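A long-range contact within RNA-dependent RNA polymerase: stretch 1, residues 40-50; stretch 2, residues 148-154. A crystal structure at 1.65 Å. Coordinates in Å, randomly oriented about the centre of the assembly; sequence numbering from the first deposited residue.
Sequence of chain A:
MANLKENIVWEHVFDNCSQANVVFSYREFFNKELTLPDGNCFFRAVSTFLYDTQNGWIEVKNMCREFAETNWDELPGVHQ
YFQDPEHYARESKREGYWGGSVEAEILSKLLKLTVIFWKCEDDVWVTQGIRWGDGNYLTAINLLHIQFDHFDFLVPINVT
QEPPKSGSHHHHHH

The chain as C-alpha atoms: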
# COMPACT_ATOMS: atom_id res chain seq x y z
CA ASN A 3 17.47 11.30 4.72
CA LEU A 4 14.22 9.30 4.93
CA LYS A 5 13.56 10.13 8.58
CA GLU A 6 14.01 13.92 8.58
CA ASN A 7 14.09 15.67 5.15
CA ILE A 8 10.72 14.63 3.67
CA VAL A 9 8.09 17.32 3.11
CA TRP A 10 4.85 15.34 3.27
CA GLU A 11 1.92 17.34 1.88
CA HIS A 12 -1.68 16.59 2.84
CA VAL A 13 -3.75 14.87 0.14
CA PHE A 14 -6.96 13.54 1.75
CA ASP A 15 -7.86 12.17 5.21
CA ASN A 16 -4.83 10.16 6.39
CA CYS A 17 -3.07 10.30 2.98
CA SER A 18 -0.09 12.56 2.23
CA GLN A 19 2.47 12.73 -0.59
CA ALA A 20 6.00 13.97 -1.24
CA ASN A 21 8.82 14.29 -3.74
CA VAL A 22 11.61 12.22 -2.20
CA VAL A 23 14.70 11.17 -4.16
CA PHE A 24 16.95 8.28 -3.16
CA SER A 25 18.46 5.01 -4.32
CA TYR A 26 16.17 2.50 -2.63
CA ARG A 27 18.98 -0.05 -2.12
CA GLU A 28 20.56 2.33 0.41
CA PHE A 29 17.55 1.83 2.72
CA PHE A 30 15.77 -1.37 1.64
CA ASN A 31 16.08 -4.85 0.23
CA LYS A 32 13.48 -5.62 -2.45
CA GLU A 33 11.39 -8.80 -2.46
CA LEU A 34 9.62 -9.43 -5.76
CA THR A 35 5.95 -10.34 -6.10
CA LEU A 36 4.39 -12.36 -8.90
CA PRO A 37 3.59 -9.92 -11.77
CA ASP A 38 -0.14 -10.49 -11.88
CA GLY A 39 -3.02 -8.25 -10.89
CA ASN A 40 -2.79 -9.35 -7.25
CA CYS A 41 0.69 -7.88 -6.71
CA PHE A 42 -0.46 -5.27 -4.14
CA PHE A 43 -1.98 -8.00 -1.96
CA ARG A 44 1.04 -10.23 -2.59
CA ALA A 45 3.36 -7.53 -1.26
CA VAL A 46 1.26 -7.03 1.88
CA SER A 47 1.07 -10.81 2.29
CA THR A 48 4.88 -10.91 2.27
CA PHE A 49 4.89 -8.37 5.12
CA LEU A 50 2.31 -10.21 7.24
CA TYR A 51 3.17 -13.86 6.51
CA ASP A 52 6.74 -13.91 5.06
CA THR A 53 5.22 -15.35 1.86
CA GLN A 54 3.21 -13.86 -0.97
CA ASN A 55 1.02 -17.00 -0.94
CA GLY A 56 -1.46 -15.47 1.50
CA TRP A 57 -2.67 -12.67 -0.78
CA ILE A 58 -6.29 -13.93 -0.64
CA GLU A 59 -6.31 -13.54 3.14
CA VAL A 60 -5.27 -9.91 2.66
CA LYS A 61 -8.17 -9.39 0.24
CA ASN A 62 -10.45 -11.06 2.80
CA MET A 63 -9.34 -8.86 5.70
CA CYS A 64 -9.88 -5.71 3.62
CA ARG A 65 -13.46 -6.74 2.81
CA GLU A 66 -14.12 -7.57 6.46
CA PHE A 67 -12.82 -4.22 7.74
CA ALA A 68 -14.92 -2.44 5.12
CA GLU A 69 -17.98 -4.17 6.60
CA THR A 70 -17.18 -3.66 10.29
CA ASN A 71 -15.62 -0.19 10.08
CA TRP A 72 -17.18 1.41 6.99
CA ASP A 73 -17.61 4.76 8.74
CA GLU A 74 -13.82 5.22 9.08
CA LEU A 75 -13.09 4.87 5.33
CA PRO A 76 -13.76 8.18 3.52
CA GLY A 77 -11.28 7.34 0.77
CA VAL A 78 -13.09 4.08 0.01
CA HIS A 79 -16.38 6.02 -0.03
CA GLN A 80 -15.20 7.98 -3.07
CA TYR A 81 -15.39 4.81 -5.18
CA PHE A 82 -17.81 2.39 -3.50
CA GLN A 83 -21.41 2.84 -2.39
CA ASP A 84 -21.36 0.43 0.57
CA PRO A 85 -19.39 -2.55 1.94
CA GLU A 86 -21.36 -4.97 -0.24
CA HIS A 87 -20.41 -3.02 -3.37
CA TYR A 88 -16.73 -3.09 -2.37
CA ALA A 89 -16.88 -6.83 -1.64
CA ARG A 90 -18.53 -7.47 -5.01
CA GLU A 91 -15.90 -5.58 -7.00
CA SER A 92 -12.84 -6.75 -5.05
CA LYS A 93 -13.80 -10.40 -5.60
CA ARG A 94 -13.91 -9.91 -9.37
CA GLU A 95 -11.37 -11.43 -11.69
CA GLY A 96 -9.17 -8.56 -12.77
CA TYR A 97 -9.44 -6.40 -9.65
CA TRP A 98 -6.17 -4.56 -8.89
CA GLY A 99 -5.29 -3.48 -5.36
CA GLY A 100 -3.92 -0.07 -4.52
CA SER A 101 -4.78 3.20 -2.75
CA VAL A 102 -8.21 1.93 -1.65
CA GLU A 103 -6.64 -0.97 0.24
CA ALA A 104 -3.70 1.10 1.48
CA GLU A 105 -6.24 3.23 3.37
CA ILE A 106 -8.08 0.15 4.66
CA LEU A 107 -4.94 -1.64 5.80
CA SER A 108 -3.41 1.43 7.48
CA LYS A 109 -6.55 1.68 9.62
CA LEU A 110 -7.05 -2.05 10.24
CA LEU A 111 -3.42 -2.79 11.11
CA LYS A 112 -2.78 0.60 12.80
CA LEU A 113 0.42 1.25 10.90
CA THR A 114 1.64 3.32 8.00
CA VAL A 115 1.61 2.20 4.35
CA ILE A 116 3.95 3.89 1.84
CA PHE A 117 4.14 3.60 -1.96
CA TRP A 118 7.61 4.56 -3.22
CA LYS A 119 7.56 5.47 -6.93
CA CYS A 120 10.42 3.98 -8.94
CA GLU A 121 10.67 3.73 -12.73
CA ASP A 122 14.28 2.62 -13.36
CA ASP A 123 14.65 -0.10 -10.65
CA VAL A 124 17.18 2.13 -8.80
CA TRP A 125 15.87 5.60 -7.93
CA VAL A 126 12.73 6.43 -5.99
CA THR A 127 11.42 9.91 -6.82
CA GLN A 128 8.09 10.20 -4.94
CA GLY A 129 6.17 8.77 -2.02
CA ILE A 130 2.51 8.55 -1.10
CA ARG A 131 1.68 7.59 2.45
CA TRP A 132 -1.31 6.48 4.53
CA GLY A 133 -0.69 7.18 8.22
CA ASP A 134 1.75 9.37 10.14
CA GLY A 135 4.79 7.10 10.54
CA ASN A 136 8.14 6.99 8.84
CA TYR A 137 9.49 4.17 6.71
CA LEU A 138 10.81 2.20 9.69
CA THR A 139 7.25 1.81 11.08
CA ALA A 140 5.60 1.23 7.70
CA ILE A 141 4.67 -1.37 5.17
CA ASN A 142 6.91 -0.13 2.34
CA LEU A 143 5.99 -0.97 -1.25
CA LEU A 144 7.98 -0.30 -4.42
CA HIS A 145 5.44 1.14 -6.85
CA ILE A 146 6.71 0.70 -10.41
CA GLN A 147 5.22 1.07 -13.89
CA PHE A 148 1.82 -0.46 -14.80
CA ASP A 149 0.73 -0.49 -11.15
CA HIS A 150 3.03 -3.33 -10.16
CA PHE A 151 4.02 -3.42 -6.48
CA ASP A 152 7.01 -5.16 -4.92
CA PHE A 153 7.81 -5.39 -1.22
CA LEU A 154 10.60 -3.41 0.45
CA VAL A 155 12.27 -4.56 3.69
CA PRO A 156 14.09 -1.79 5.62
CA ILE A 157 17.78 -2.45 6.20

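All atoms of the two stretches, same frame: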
# COMPACT_ATOMS: atom_id res chain seq x y z
N ASN A 40 -2.67 -9.27 -8.69
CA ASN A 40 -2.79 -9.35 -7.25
C ASN A 40 -1.55 -8.84 -6.54
O ASN A 40 -1.43 -9.01 -5.32
CB ASN A 40 -3.07 -10.80 -6.84
CG ASN A 40 -4.44 -11.26 -7.30
OD1 ASN A 40 -5.44 -10.65 -6.96
ND2 ASN A 40 -4.48 -12.34 -8.08
N CYS A 41 -0.63 -8.19 -7.27
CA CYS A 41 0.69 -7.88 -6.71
C CYS A 41 0.61 -7.01 -5.45
O CYS A 41 1.44 -7.18 -4.54
CB CYS A 41 1.54 -7.19 -7.78
SG CYS A 41 0.78 -5.72 -8.48
N PHE A 42 -0.34 -6.06 -5.37
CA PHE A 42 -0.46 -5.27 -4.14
C PHE A 42 -0.69 -6.18 -2.93
O PHE A 42 0.01 -6.09 -1.91
CB PHE A 42 -1.61 -4.25 -4.25
CG PHE A 42 -1.93 -3.59 -2.94
CD1 PHE A 42 -1.27 -2.44 -2.55
CD2 PHE A 42 -2.85 -4.15 -2.06
CE1 PHE A 42 -1.53 -1.84 -1.32
CE2 PHE A 42 -3.10 -3.58 -0.82
CZ PHE A 42 -2.44 -2.41 -0.45
N PHE A 43 -1.67 -7.08 -3.05
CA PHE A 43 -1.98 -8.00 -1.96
C PHE A 43 -0.85 -8.99 -1.71
O PHE A 43 -0.66 -9.44 -0.56
CB PHE A 43 -3.28 -8.73 -2.29
CG PHE A 43 -4.46 -7.81 -2.45
CD1 PHE A 43 -5.01 -7.19 -1.33
CD2 PHE A 43 -5.00 -7.55 -3.70
CE1 PHE A 43 -6.10 -6.34 -1.46
CE2 PHE A 43 -6.08 -6.70 -3.85
CZ PHE A 43 -6.64 -6.09 -2.73
N ARG A 44 -0.11 -9.36 -2.76
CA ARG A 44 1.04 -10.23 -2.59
C ARG A 44 2.13 -9.55 -1.77
O ARG A 44 2.79 -10.19 -0.94
CB ARG A 44 1.60 -10.63 -3.96
CG ARG A 44 0.70 -11.56 -4.73
CD ARG A 44 1.21 -11.78 -6.15
NE ARG A 44 0.31 -12.70 -6.82
CZ ARG A 44 0.30 -14.01 -6.59
NH1 ARG A 44 1.19 -14.55 -5.75
NH2 ARG A 44 -0.57 -14.79 -7.21
N ALA A 45 2.34 -8.26 -2.00
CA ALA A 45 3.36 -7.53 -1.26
C ALA A 45 2.97 -7.43 0.21
O ALA A 45 3.80 -7.64 1.10
CB ALA A 45 3.56 -6.14 -1.87
N VAL A 46 1.70 -7.11 0.49
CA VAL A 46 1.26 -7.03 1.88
C VAL A 46 1.31 -8.40 2.53
O VAL A 46 1.70 -8.54 3.70
CB VAL A 46 -0.14 -6.39 1.98
CG1 VAL A 46 -0.61 -6.38 3.44
CG2 VAL A 46 -0.10 -4.97 1.39
N SER A 47 0.94 -9.45 1.78
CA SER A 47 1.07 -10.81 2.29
C SER A 47 2.51 -11.12 2.70
O SER A 47 2.75 -11.78 3.72
CB SER A 47 0.57 -11.81 1.25
OG SER A 47 0.72 -13.15 1.73
N THR A 48 3.49 -10.67 1.91
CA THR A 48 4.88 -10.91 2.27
C THR A 48 5.21 -10.25 3.61
O THR A 48 5.93 -10.83 4.44
CB THR A 48 5.80 -10.40 1.16
OG1 THR A 48 5.41 -11.04 -0.07
CG2 THR A 48 7.26 -10.76 1.46
N PHE A 49 4.67 -9.05 3.85
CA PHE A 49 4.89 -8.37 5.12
C PHE A 49 4.28 -9.14 6.29
O PHE A 49 4.93 -9.31 7.34
CB PHE A 49 4.30 -6.96 5.06
CG PHE A 49 4.35 -6.23 6.38
CD1 PHE A 49 5.47 -5.50 6.74
CD2 PHE A 49 3.27 -6.27 7.25
CE1 PHE A 49 5.52 -4.84 7.96
CE2 PHE A 49 3.31 -5.61 8.46
CZ PHE A 49 4.44 -4.90 8.81
N LEU A 50 3.04 -9.59 6.14
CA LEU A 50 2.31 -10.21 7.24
C LEU A 50 2.74 -11.65 7.49
O LEU A 50 2.80 -12.08 8.65
CB LEU A 50 0.80 -10.17 6.97
CG LEU A 50 0.14 -8.80 6.92
CD1 LEU A 50 -1.30 -8.89 6.42
CD2 LEU A 50 0.19 -8.17 8.30
N PHE A 148 2.98 0.43 -14.56
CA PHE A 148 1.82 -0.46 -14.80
C PHE A 148 1.23 -1.00 -13.50
O PHE A 148 0.66 -2.10 -13.47
CB PHE A 148 2.20 -1.58 -15.77
CG PHE A 148 2.83 -1.08 -17.05
CD1 PHE A 148 2.09 -0.32 -17.95
CD2 PHE A 148 4.16 -1.33 -17.32
CE1 PHE A 148 2.68 0.15 -19.12
CE2 PHE A 148 4.76 -0.85 -18.47
CZ PHE A 148 4.02 -0.11 -19.38
N ASP A 149 1.35 -0.21 -12.44
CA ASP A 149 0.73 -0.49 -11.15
C ASP A 149 1.19 -1.82 -10.56
O ASP A 149 0.44 -2.49 -9.85
CB ASP A 149 -0.79 -0.44 -11.23
CG ASP A 149 -1.30 0.98 -11.20
OD1 ASP A 149 -2.34 1.25 -11.81
OD2 ASP A 149 -0.63 1.83 -10.56
N HIS A 150 2.43 -2.19 -10.84
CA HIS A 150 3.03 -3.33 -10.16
C HIS A 150 3.64 -2.87 -8.84
O HIS A 150 4.25 -1.80 -8.76
CB HIS A 150 4.09 -4.00 -11.02
CG HIS A 150 4.72 -5.17 -10.32
ND1 HIS A 150 4.11 -6.40 -10.23
CD2 HIS A 150 5.87 -5.26 -9.62
CE1 HIS A 150 4.87 -7.21 -9.51
NE2 HIS A 150 5.95 -6.54 -9.13
N PHE A 151 3.46 -3.69 -7.81
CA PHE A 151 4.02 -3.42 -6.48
C PHE A 151 4.94 -4.56 -6.08
O PHE A 151 4.54 -5.73 -6.14
CB PHE A 151 2.92 -3.31 -5.41
CG PHE A 151 2.01 -2.12 -5.59
CD1 PHE A 151 2.33 -0.89 -5.03
CD2 PHE A 151 0.79 -2.25 -6.25
CE1 PHE A 151 1.47 0.21 -5.17
CE2 PHE A 151 -0.07 -1.17 -6.40
CZ PHE A 151 0.27 0.06 -5.86
N ASP A 152 6.13 -4.22 -5.62
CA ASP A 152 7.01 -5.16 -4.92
C ASP A 152 7.14 -4.74 -3.46
O ASP A 152 6.75 -3.64 -3.07
CB ASP A 152 8.38 -5.21 -5.60
CG ASP A 152 8.30 -5.78 -7.01
OD1 ASP A 152 8.78 -5.12 -7.95
OD2 ASP A 152 7.76 -6.90 -7.16
N PHE A 153 7.69 -5.64 -2.65
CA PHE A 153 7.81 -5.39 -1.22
C PHE A 153 9.21 -4.90 -0.88
O PHE A 153 10.20 -5.36 -1.47
CB PHE A 153 7.50 -6.66 -0.43
CG PHE A 153 7.63 -6.51 1.06
CD1 PHE A 153 6.97 -5.50 1.74
CD2 PHE A 153 8.37 -7.42 1.79
CE1 PHE A 153 7.07 -5.38 3.12
CE2 PHE A 153 8.48 -7.32 3.17
CZ PHE A 153 7.84 -6.28 3.84
N LEU A 154 9.31 -3.96 0.05
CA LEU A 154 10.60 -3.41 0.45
C LEU A 154 10.81 -3.66 1.94
O LEU A 154 9.96 -3.29 2.75
CB LEU A 154 10.67 -1.91 0.15
CG LEU A 154 10.68 -1.50 -1.32
CD1 LEU A 154 10.48 0.01 -1.39
CD2 LEU A 154 11.97 -1.89 -2.00

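Residues 41-50 form a helix, traced by i-to-i+4 bonds such as Ala-45 N to Cys-41 O (2.9 Å), and it packs almost parallel to the strand that includes residues 151-154. The two axes differ in direction by 8° and approach to 7.0 Å. Register is set by Phe-42 CA to Phe-151 CA at 5.4 Å and Ala-45 CA to Phe-153 CA at 4.9 Å; the small Ala-45 side chain, with CB 4.2 Å from Phe-153 CB, accompanies the closer of these spacings.

On the strand, the CA-to-CB bonds of Phe-151 and Phe-153 point toward the helix, whereas that of Asp-152 points away, the alternation expected of an extended chain. The one hydrogen bond across the contact runs from Phe-151 N to Cys-41 SG, 3.4 Å with an N-H...S angle of 152°, tying the first turn of the helix to the strand backbone. Phe-42 directs its ring edge at the face of Phe-151, with planes at 81° and centroids 5.6 Å apart.

Phe-153, the residue most covered here, reaches the next turn: its CD2 lies 3.5 Å from Thr-48 CG2, and its CE1 3.7 Å from Phe-49 CB. Thr-48 OG1 meanwhile bonds back to Arg-44 O (2.9 Å), satisfying its hydroxyl within the helix while its methyl packs against the ring.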